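Local structure of uncharacterized protein YhfS (Escherichia coli, 4J8L) at residues E314-S323 / A337-S345; I11-V22 / L236-A247. The protein is of unknown function but carries pyridoxal 5'-phosphate covalently attached to a lysine, and may have cysteine synthase activity. All blocks are in the same frame, centred on the assembly; numbering follows the deposited sequence.

Contact 1. Residues E314-S323 / A337-S345; sequences EIPPLFYRLS and AIRINPNRS. With ACY (acetic acid), chain C.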
loop_
_atom_site.group_PDB
_atom_site.type_symbol
_atom_site.label_atom_id
_atom_site.label_comp_id
_atom_site.label_asym_id
_atom_site.label_seq_id
_atom_site.Cartn_x
_atom_site.Cartn_y
_atom_site.Cartn_z
ATOM N N GLU A 314 7.165 -13.483 1.890
ATOM C CA GLU A 314 7.946 -13.122 0.718
ATOM C C GLU A 314 9.325 -12.603 1.094
ATOM O O GLU A 314 9.565 -11.394 1.187
ATOM C CB GLU A 314 7.147 -12.134 -0.145
ATOM C CG GLU A 314 5.980 -12.836 -0.845
ATOM C CD GLU A 314 4.869 -11.882 -1.245
ATOM O OE1 GLU A 314 4.855 -11.473 -2.433
ATOM O OE2 GLU A 314 4.010 -11.543 -0.393
ATOM N N ILE A 315 10.220 -13.553 1.351
ATOM C CA ILE A 315 11.558 -13.253 1.837
ATOM C C ILE A 315 12.603 -13.073 0.711
ATOM O O ILE A 315 13.278 -12.038 0.663
ATOM C CB ILE A 315 11.970 -14.283 2.923
ATOM C CG1 ILE A 315 11.166 -13.975 4.204
ATOM C CG2 ILE A 315 13.472 -14.262 3.146
ATOM C CD1 ILE A 315 11.160 -15.085 5.233
ATOM N N PRO A 316 12.735 -14.062 -0.195
ATOM C CA PRO A 316 13.672 -13.883 -1.315
ATOM C C PRO A 316 13.171 -12.765 -2.240
ATOM O O PRO A 316 12.000 -12.390 -2.175
ATOM C CB PRO A 316 13.617 -15.239 -2.044
ATOM C CG PRO A 316 13.049 -16.207 -1.057
ATOM C CD PRO A 316 12.071 -15.380 -0.259
ATOM N N PRO A 317 14.051 -12.237 -3.094
ATOM C CA PRO A 317 13.621 -11.132 -3.958
ATOM C C PRO A 317 12.632 -11.621 -5.007
ATOM O O PRO A 317 12.745 -12.760 -5.478
ATOM C CB PRO A 317 14.932 -10.700 -4.630
ATOM C CG PRO A 317 15.747 -11.966 -4.687
ATOM C CD PRO A 317 15.428 -12.678 -3.387
ATOM N N LEU A 318 11.684 -10.761 -5.375
ATOM C CA LEU A 318 10.743 -11.060 -6.448
ATOM C C LEU A 318 11.307 -10.517 -7.761
ATOM O O LEU A 318 11.621 -9.334 -7.841
ATOM C CB LEU A 318 9.400 -10.396 -6.160
ATOM C CG LEU A 318 8.315 -10.371 -7.244
ATOM C CD1 LEU A 318 7.714 -11.753 -7.459
ATOM C CD2 LEU A 318 7.242 -9.370 -6.829
ATOM N N PHE A 319 11.450 -11.392 -8.757
ATOM C CA PHE A 319 11.784 -11.003 -10.143
ATOM C C PHE A 319 10.520 -11.315 -10.939
ATOM O O PHE A 319 10.133 -12.486 -11.030
ATOM C CB PHE A 319 12.922 -11.861 -10.704
ATOM C CG PHE A 319 14.318 -11.472 -10.247
ATOM C CD1 PHE A 319 14.611 -11.241 -8.906
ATOM C CD2 PHE A 319 15.356 -11.422 -11.173
ATOM C CE1 PHE A 319 15.914 -10.929 -8.511
ATOM C CE2 PHE A 319 16.652 -11.107 -10.797
ATOM C CZ PHE A 319 16.939 -10.865 -9.458
ATOM N N TYR A 320 9.873 -10.288 -11.504
ATOM C CA TYR A 320 8.504 -10.416 -11.992
ATOM C C TYR A 320 8.316 -9.656 -13.300
ATOM O O TYR A 320 9.088 -8.755 -13.620
ATOM C CB TYR A 320 7.531 -9.850 -10.941
ATOM C CG TYR A 320 6.091 -10.310 -11.051
ATOM C CD1 TYR A 320 5.782 -11.635 -11.359
ATOM C CD2 TYR A 320 5.042 -9.430 -10.821
ATOM C CE1 TYR A 320 4.462 -12.063 -11.453
ATOM C CE2 TYR A 320 3.720 -9.844 -10.915
ATOM C CZ TYR A 320 3.436 -11.165 -11.229
ATOM O OH TYR A 320 2.126 -11.593 -11.311
ATOM N N ARG A 321 7.275 -10.020 -14.038
ATOM C CA ARG A 321 6.886 -9.267 -15.221
ATOM C C ARG A 321 6.451 -7.836 -14.877
ATOM O O ARG A 321 6.228 -7.498 -13.718
ATOM C CB ARG A 321 5.753 -9.997 -15.956
ATOM C CG ARG A 321 4.508 -10.221 -15.100
ATOM C CD ARG A 321 3.502 -11.135 -15.800
ATOM N NE ARG A 321 2.161 -11.022 -15.225
ATOM C CZ ARG A 321 1.608 -11.914 -14.406
ATOM N NH1 ARG A 321 2.273 -13.006 -14.051
ATOM N NH2 ARG A 321 0.381 -11.712 -13.942
ATOM N N LEU A 322 6.330 -7.000 -15.903
ATOM C CA LEU A 322 5.831 -5.639 -15.734
ATOM C C LEU A 322 4.326 -5.637 -15.472
ATOM O O LEU A 322 3.636 -6.619 -15.750
ATOM C CB LEU A 322 6.142 -4.812 -16.986
ATOM C CG LEU A 322 7.616 -4.804 -17.401
ATOM C CD1 LEU A 322 7.816 -4.064 -18.714
ATOM C CD2 LEU A 322 8.473 -4.185 -16.297
ATOM N N SER A 323 3.815 -4.528 -14.945
ATOM C CA SER A 323 2.403 -4.443 -14.604
ATOM C C SER A 323 1.525 -4.418 -15.847
ATOM O O SER A 323 1.964 -4.004 -16.930
ATOM C CB SER A 323 2.121 -3.196 -13.759
ATOM O OG SER A 323 2.198 -2.021 -14.542
ATOM N N ALA A 337 12.169 -5.753 -20.274
ATOM C CA ALA A 337 12.310 -5.233 -18.909
ATOM C C ALA A 337 11.533 -6.033 -17.876
ATOM O O ALA A 337 10.534 -6.684 -18.199
ATOM C CB ALA A 337 11.898 -3.769 -18.864
ATOM N N ILE A 338 11.999 -5.970 -16.630
ATOM C CA ILE A 338 11.390 -6.710 -15.536
ATOM C C ILE A 338 11.279 -5.818 -14.303
ATOM O O ILE A 338 11.935 -4.778 -14.226
ATOM C CB ILE A 338 12.224 -7.953 -15.174
ATOM C CG1 ILE A 338 13.613 -7.544 -14.677
ATOM C CG2 ILE A 338 12.331 -8.879 -16.395
ATOM C CD1 ILE A 338 14.401 -8.687 -14.031
ATOM N N ARG A 339 10.443 -6.230 -13.351
ATOM C CA ARG A 339 10.403 -5.597 -12.033
ATOM C C ARG A 339 11.156 -6.451 -11.021
ATOM O O ARG A 339 11.060 -7.675 -11.045
ATOM C CB ARG A 339 8.963 -5.424 -11.543
ATOM C CG ARG A 339 8.223 -4.247 -12.172
ATOM C CD ARG A 339 6.809 -4.112 -11.604
ATOM N NE ARG A 339 5.940 -5.211 -12.027
ATOM C CZ ARG A 339 4.656 -5.325 -11.703
ATOM N NH1 ARG A 339 4.068 -4.402 -10.943
ATOM N NH2 ARG A 339 3.953 -6.363 -12.136
ATOM N N ILE A 340 11.897 -5.795 -10.132
ATOM C CA ILE A 340 12.543 -6.495 -9.021
ATOM C C ILE A 340 12.188 -5.840 -7.695
ATOM O O ILE A 340 12.441 -4.649 -7.505
ATOM C CB ILE A 340 14.075 -6.505 -9.148
ATOM C CG1 ILE A 340 14.508 -7.225 -10.422
ATOM C CG2 ILE A 340 14.707 -7.242 -7.950
ATOM C CD1 ILE A 340 16.007 -7.221 -10.620
ATOM N N ASN A 341 11.585 -6.619 -6.798
ATOM C CA ASN A 341 11.347 -6.170 -5.427
ATOM C C ASN A 341 12.278 -6.989 -4.548
ATOM O O ASN A 341 12.069 -8.192 -4.368
ATOM C CB ASN A 341 9.891 -6.402 -5.040
ATOM C CG ASN A 341 9.534 -5.791 -3.687
ATOM O OD1 ASN A 341 10.377 -5.688 -2.799
ATOM N ND2 ASN A 341 8.276 -5.388 -3.533
ATOM N N PRO A 342 13.326 -6.349 -4.016
ATOM C CA PRO A 342 14.328 -7.101 -3.245
ATOM C C PRO A 342 13.772 -7.822 -2.015
ATOM O O PRO A 342 14.433 -8.732 -1.520
ATOM C CB PRO A 342 15.306 -6.011 -2.799
ATOM C CG PRO A 342 15.168 -4.937 -3.845
ATOM C CD PRO A 342 13.697 -4.929 -4.158
ATOM N N ASN A 343 12.606 -7.418 -1.515
ATOM C CA ASN A 343 12.093 -8.007 -0.290
ATOM C C ASN A 343 13.166 -7.979 0.801
ATOM O O ASN A 343 13.724 -6.919 1.057
ATOM C CB ASN A 343 11.515 -9.406 -0.534
ATOM C CG ASN A 343 10.209 -9.358 -1.326
ATOM O OD1 ASN A 343 9.389 -8.465 -1.122
ATOM N ND2 ASN A 343 10.015 -10.315 -2.230
ATOM N N ARG A 344 13.494 -9.125 1.391
ATOM C CA ARG A 344 14.427 -9.143 2.525
ATOM C C ARG A 344 15.881 -9.397 2.108
ATOM O O ARG A 344 16.763 -9.512 2.977
ATOM C CB ARG A 344 14.017 -10.200 3.563
ATOM C CG ARG A 344 12.550 -10.157 3.985
ATOM C CD ARG A 344 12.251 -9.059 5.017
ATOM N NE ARG A 344 12.317 -7.697 4.470
ATOM C CZ ARG A 344 11.413 -7.158 3.656
ATOM N NH1 ARG A 344 11.570 -5.910 3.238
ATOM N NH2 ARG A 344 10.366 -7.860 3.245
ATOM N N SER A 345 16.120 -9.495 0.806
ATOM C CA SER A 345 17.462 -9.790 0.296
ATOM C C SER A 345 18.340 -8.544 0.232
ATOM O O SER A 345 17.861 -7.415 0.355
ATOM C CB SER A 345 17.376 -10.423 -1.093
ATOM O OG SER A 345 16.977 -9.471 -2.055
HETATM C C ACY C . 5.391 -1.275 -14.342
HETATM O O ACY C . 4.370 -0.627 -14.017
HETATM O OXT ACY C . 5.428 -2.517 -14.456
HETATM C CH3 ACY C . 6.645 -0.511 -14.633
HETATM O O HOH W 1 7.298 -10.745 -3.554
HETATM O O HOH W 2 9.282 -10.574 4.217
#
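The guanidinium of Arg-339 meets residues 321-323 on two sides: Ser-323 N sits over one face, 3.3 Å above the guanidinium plane and toward the rim, while Arg-321 O takes the edge. That oxygen is held side-on, NE of Arg-339 at 2.9 Å from Arg-321 O, on a lone pair, and NH2 donating as well, a double grip that fixes the plane; NH1 goes to Ala-276 O. The Tyr-320 ring runs alongside Arg-339, planes 23° apart, with CD2 3.5 Å from Arg-339 NH2. An acetic acid, probably from the crystallisation liquor, accepts from Ser-323 N and OG. On the opposite sheet face Phe-319 offers one ring face to Ile-340 CD1, 4.0 Å from the centroid, a CH-pi contact covered by helices 290-299 and 347-360. At the far end Asn-343, CG anti to its carbonyl carbon (chi1 -71°), sends ND2 2.9 Å to Pro-316 O, close to the Asn-343 amide plane; water joins ND2 to Glu-314 OE1, while Glu-314 OE2 bonds Ser-311. Asn-341, its ND2 on Glu-310, accepts from Asn-343 N through OD1, an Asx turn overlapping the type II' turn Pro-342 to Ser-345. Strands 318-320 and 337-341 pair antiparallel at the edge of the C-terminal four-stranded sheet.

Contact 2. Residues I11-V22 / L236-A247; sequences IIEAQQKQFALV and LRGLVFAPVMHA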
loop_
_atom_site.group_PDB
_atom_site.type_symbol
_atom_site.label_atom_id
_atom_site.label_comp_id
_atom_site.label_asym_id
_atom_site.label_seq_id
_atom_site.Cartn_x
_atom_site.Cartn_y
_atom_site.Cartn_z
ATOM N N ILE A 11 16.573 4.630 8.071
ATOM C CA ILE A 11 16.577 3.680 9.179
ATOM C C ILE A 11 16.250 4.381 10.506
ATOM O O ILE A 11 15.486 3.848 11.317
ATOM C CB ILE A 11 17.922 2.904 9.265
ATOM C CG1 ILE A 11 17.867 1.862 10.379
ATOM C CG2 ILE A 11 19.112 3.850 9.457
ATOM C CD1 ILE A 11 16.838 0.801 10.117
ATOM N N ILE A 12 16.807 5.574 10.712
ATOM C CA ILE A 12 16.521 6.332 11.929
ATOM C C ILE A 12 15.048 6.723 11.996
ATOM O O ILE A 12 14.415 6.546 13.035
ATOM C CB ILE A 12 17.373 7.609 12.050
ATOM C CG1 ILE A 12 18.865 7.271 12.035
ATOM C CG2 ILE A 12 17.021 8.354 13.326
ATOM C CD1 ILE A 12 19.254 6.219 13.014
ATOM N N GLU A 13 14.505 7.254 10.896
ATOM C CA GLU A 13 13.084 7.609 10.870
ATOM C C GLU A 13 12.187 6.390 11.107
ATOM O O GLU A 13 11.167 6.470 11.801
ATOM C CB GLU A 13 12.711 8.306 9.548
ATOM C CG GLU A 13 13.296 9.700 9.413
ATOM C CD GLU A 13 13.235 10.225 8.000
ATOM O OE1 GLU A 13 13.212 9.411 7.048
ATOM O OE2 GLU A 13 13.206 11.462 7.842
ATOM N N ALA A 14 12.574 5.259 10.529
ATOM C CA ALA A 14 11.814 4.030 10.661
ATOM C C ALA A 14 11.792 3.527 12.102
ATOM O O ALA A 14 10.755 3.073 12.572
ATOM C CB ALA A 14 12.366 2.946 9.718
ATOM N N GLN A 15 12.931 3.612 12.794
ATOM C CA GLN A 15 12.994 3.231 14.208
ATOM C C GLN A 15 12.008 4.062 15.012
ATOM O O GLN A 15 11.328 3.557 15.905
ATOM C CB GLN A 15 14.385 3.472 14.795
ATOM C CG GLN A 15 15.477 2.559 14.304
ATOM C CD GLN A 15 16.753 2.736 15.116
ATOM O OE1 GLN A 15 17.420 1.768 15.454
ATOM N NE2 GLN A 15 17.087 3.983 15.440
ATOM N N GLN A 16 11.957 5.354 14.710
ATOM C CA GLN A 16 11.080 6.249 15.456
ATOM C C GLN A 16 9.613 5.881 15.257
ATOM O O GLN A 16 8.823 5.960 16.193
ATOM C CB GLN A 16 11.346 7.710 15.097
ATOM C CG GLN A 16 12.709 8.198 15.581
ATOM C CD GLN A 16 12.867 8.079 17.089
ATOM O OE1 GLN A 16 11.946 8.380 17.850
ATOM N NE2 GLN A 16 14.040 7.632 17.527
ATOM N N LYS A 17 9.254 5.452 14.051
ATOM C CA LYS A 17 7.890 4.993 13.802
ATOM C C LYS A 17 7.603 3.701 14.552
ATOM O O LYS A 17 6.510 3.523 15.104
ATOM C CB LYS A 17 7.621 4.800 12.303
ATOM C CG LYS A 17 7.352 6.101 11.585
ATOM C CD LYS A 17 6.492 5.900 10.353
ATOM C CE LYS A 17 6.247 7.229 9.671
ATOM N NZ LYS A 17 5.429 8.176 10.483
ATOM N N GLN A 18 8.589 2.808 14.570
ATOM C CA GLN A 18 8.468 1.557 15.311
ATOM C C GLN A 18 8.245 1.885 16.790
ATOM O O GLN A 18 7.320 1.360 17.416
ATOM C CB GLN A 18 9.728 0.708 15.166
ATOM C CG GLN A 18 9.711 -0.558 16.021
ATOM C CD GLN A 18 11.044 -1.276 16.000
ATOM O OE1 GLN A 18 11.692 -1.360 14.953
ATOM N NE2 GLN A 18 11.479 -1.781 17.157
ATOM N N PHE A 19 9.090 2.755 17.331
ATOM C CA PHE A 19 9.027 3.066 18.765
ATOM C C PHE A 19 7.690 3.714 19.109
ATOM O O PHE A 19 7.110 3.434 20.160
ATOM C CB PHE A 19 10.177 3.985 19.196
ATOM C CG PHE A 19 11.559 3.415 18.946
ATOM C CD1 PHE A 19 11.767 2.041 18.871
ATOM C CD2 PHE A 19 12.647 4.266 18.789
ATOM C CE1 PHE A 19 13.039 1.536 18.650
ATOM C CE2 PHE A 19 13.919 3.767 18.559
ATOM C CZ PHE A 19 14.108 2.397 18.484
ATOM N N ALA A 20 7.208 4.588 18.225
ATOM C CA ALA A 20 5.972 5.309 18.499
ATOM C C ALA A 20 4.790 4.343 18.532
ATOM O O ALA A 20 3.874 4.502 19.347
ATOM C CB ALA A 20 5.755 6.427 17.478
ATOM N N LEU A 21 4.824 3.332 17.670
ATOM C CA LEU A 21 3.768 2.329 17.649
ATOM C C LEU A 21 3.824 1.490 18.926
ATOM O O LEU A 21 2.794 1.218 19.538
ATOM C CB LEU A 21 3.855 1.449 16.397
ATOM C CG LEU A 21 2.895 0.250 16.349
ATOM C CD1 LEU A 21 1.429 0.680 16.439
ATOM C CD2 LEU A 21 3.132 -0.603 15.090
ATOM N N VAL A 22 5.025 1.094 19.336
ATOM C CA VAL A 22 5.150 0.321 20.566
ATOM C C VAL A 22 4.709 1.145 21.776
ATOM O O VAL A 22 4.102 0.611 22.707
ATOM C CB VAL A 22 6.570 -0.254 20.746
ATOM C CG1 VAL A 22 6.687 -1.019 22.070
ATOM C CG2 VAL A 22 6.864 -1.187 19.583
ATOM N N LEU A 236 -0.618 -6.077 14.754
ATOM C CA LEU A 236 0.363 -5.263 15.469
ATOM C C LEU A 236 1.777 -5.805 15.319
ATOM O O LEU A 236 2.718 -5.035 15.121
ATOM C CB LEU A 236 0.037 -5.183 16.961
ATOM C CG LEU A 236 -1.154 -4.350 17.388
ATOM C CD1 LEU A 236 -1.175 -4.328 18.916
ATOM C CD2 LEU A 236 -1.033 -2.953 16.816
ATOM N N ARG A 237 1.932 -7.122 15.448
ATOM C CA ARG A 237 3.249 -7.746 15.327
ATOM C C ARG A 237 3.875 -7.405 13.981
ATOM O O ARG A 237 5.048 -7.025 13.902
ATOM C CB ARG A 237 3.158 -9.265 15.491
ATOM C CG ARG A 237 4.479 -10.005 15.280
ATOM C CD ARG A 237 4.299 -11.506 15.494
ATOM N NE ARG A 237 3.199 -11.768 16.417
ATOM C CZ ARG A 237 2.489 -12.890 16.436
ATOM N NH1 ARG A 237 2.775 -13.871 15.587
ATOM N NH2 ARG A 237 1.494 -13.030 17.303
ATOM N N GLY A 238 3.089 -7.538 12.920
ATOM C CA GLY A 238 3.613 -7.278 11.591
ATOM C C GLY A 238 3.976 -5.816 11.425
ATOM O O GLY A 238 5.032 -5.472 10.887
ATOM N N LEU A 239 3.100 -4.950 11.917
ATOM C CA LEU A 239 3.288 -3.520 11.789
ATOM C C LEU A 239 4.512 -3.019 12.545
ATOM O O LEU A 239 5.165 -2.085 12.099
ATOM C CB LEU A 239 2.036 -2.806 12.284
ATOM C CG LEU A 239 1.576 -1.519 11.616
ATOM C CD1 LEU A 239 1.494 -1.630 10.099
ATOM C CD2 LEU A 239 0.216 -1.207 12.177
ATOM N N VAL A 240 4.805 -3.614 13.703
ATOM C CA VAL A 240 5.999 -3.243 14.466
ATOM C C VAL A 240 7.284 -3.557 13.689
ATOM O O VAL A 240 8.262 -2.801 13.754
ATOM C CB VAL A 240 6.032 -3.936 15.855
ATOM C CG1 VAL A 240 7.371 -3.747 16.537
ATOM C CG2 VAL A 240 4.903 -3.386 16.746
ATOM N N PHE A 241 7.278 -4.667 12.950
ATOM C CA PHE A 241 8.444 -5.077 12.152
ATOM C C PHE A 241 8.541 -4.264 10.841
ATOM O O PHE A 241 9.606 -4.153 10.240
ATOM C CB PHE A 241 8.325 -6.558 11.755
ATOM C CG PHE A 241 8.754 -7.545 12.815
ATOM C CD1 PHE A 241 9.983 -7.439 13.442
ATOM C CD2 PHE A 241 7.942 -8.625 13.130
ATOM C CE1 PHE A 241 10.379 -8.368 14.398
ATOM C CE2 PHE A 241 8.332 -9.559 14.080
ATOM C CZ PHE A 241 9.553 -9.421 14.720
ATOM N N ALA A 242 7.424 -3.710 10.387
ATOM C CA ALA A 242 7.374 -3.132 9.040
ATOM C C ALA A 242 8.330 -1.961 8.744
ATOM O O ALA A 242 9.043 -2.003 7.735
ATOM C CB ALA A 242 5.933 -2.791 8.636
ATOM N N PRO A 243 8.357 -0.922 9.600
ATOM C CA PRO A 243 9.130 0.240 9.155
ATOM C C PRO A 243 10.626 -0.024 9.020
ATOM O O PRO A 243 11.194 0.317 7.981
ATOM C CB PRO A 243 8.808 1.329 10.199
ATOM C CG PRO A 243 8.208 0.618 11.358
ATOM C CD PRO A 243 7.593 -0.646 10.832
ATOM N N VAL A 244 11.254 -0.654 10.011
ATOM C CA VAL A 244 12.692 -0.865 9.920
ATOM C C VAL A 244 13.053 -1.832 8.787
ATOM O O VAL A 244 14.017 -1.594 8.054
ATOM C CB VAL A 244 13.294 -1.324 11.273
ATOM C CG1 VAL A 244 14.715 -1.836 11.098
ATOM C CG2 VAL A 244 13.270 -0.176 12.277
HETATM N N MSE A 245 12.278 -2.903 8.627
HETATM C CA MSE A 245 12.606 -3.874 7.580
HETATM C C MSE A 245 12.443 -3.247 6.201
HETATM O O MSE A 245 13.223 -3.521 5.291
HETATM C CB MSE A 245 11.802 -5.160 7.738
HETATM C CG MSE A 245 11.982 -5.771 9.144
HETATM SE SE MSE A 245 13.811 -6.371 9.526
HETATM C CE MSE A 245 13.851 -7.488 7.974
ATOM N N HIS A 246 11.469 -2.360 6.053
ATOM C CA HIS A 246 11.346 -1.675 4.780
ATOM C C HIS A 246 12.410 -0.606 4.548
ATOM O O HIS A 246 12.802 -0.368 3.409
ATOM C CB HIS A 246 9.918 -1.160 4.569
ATOM C CG HIS A 246 8.983 -2.235 4.130
ATOM N ND1 HIS A 246 9.020 -2.765 2.856
ATOM C CD2 HIS A 246 8.036 -2.931 4.803
ATOM C CE1 HIS A 246 8.112 -3.719 2.755
ATOM N NE2 HIS A 246 7.497 -3.836 3.921
ATOM N N ALA A 247 12.898 0.018 5.616
ATOM C CA ALA A 247 13.975 0.990 5.470
ATOM C C ALA A 247 15.228 0.255 5.031
ATOM O O ALA A 247 16.010 0.768 4.240
ATOM C CB ALA A 247 14.222 1.729 6.763
HETATM O O HOH W 3 10.405 -1.711 12.567
#
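Val-244 sits as a knob in a hole formed by Ile-11, Ala-14, Gln-15 and Gln-18, in an antiparallel helix pair whose axes come within 7.8 Å at 174°. Its two methyls divide the work: CG1 meets Ile-11 CD1 at 3.5 Å, and CG2 lies near Gln-15 N and Gln-18 OE1. Beside it Ala-14 CB rests on Pro-243 O at 3.4 Å and also touches Ala-247 CB, the small side chains letting the backbones come close. One turn further along, Gln-18 lies extended across Val-240, its CG set anti to N (chi1 175°) and 3.5 Å from Val-240 O. Leu-21 CD2 then fits against Val-240 CG2 and Leu-239 CB, and helix 50-62 covers Leu-21 through Val-58 and Ala-62. Lys-17 turns its amine away to Ala-179 O. Pro-243 lacks an N-H, and with Val-244 N also unbonded to the preceding turn the second helix kinks here. A water fills the break, accepting from Val-244 N at 2.9 Å and donating to Gln-18 and Val-240. With an alanine at Gln-18 this water is likely to lose one of its acceptors, and a gap would probably open against Val-240 and Val-244. The water oxygen lies 2.7 Å from both Gln-18 OE1 and Val-240 O.

From the N terminus, helix 11-28 comes first, and contact 2 closes a long loop of 213 residues when helix 229-261 returns antiparallel to it; the seven-stranded mixed sheet lies within that span. The same long helix then runs on toward the C-terminal domain, where contact 1 closes a short loop of 13 residues, including helix 324-329, between segments 314-323 and 337-345. The two closures follow one another in series, neither enclosing nor crossing the other. Their centres are 22 Å apart, yet they touch: Arg-344 NH1 of contact 1 packs 3.6 Å from Met-245 O of contact 2, so helix 229-261 meets both the N-terminal helix and the turn after the last strand of the smaller sheet.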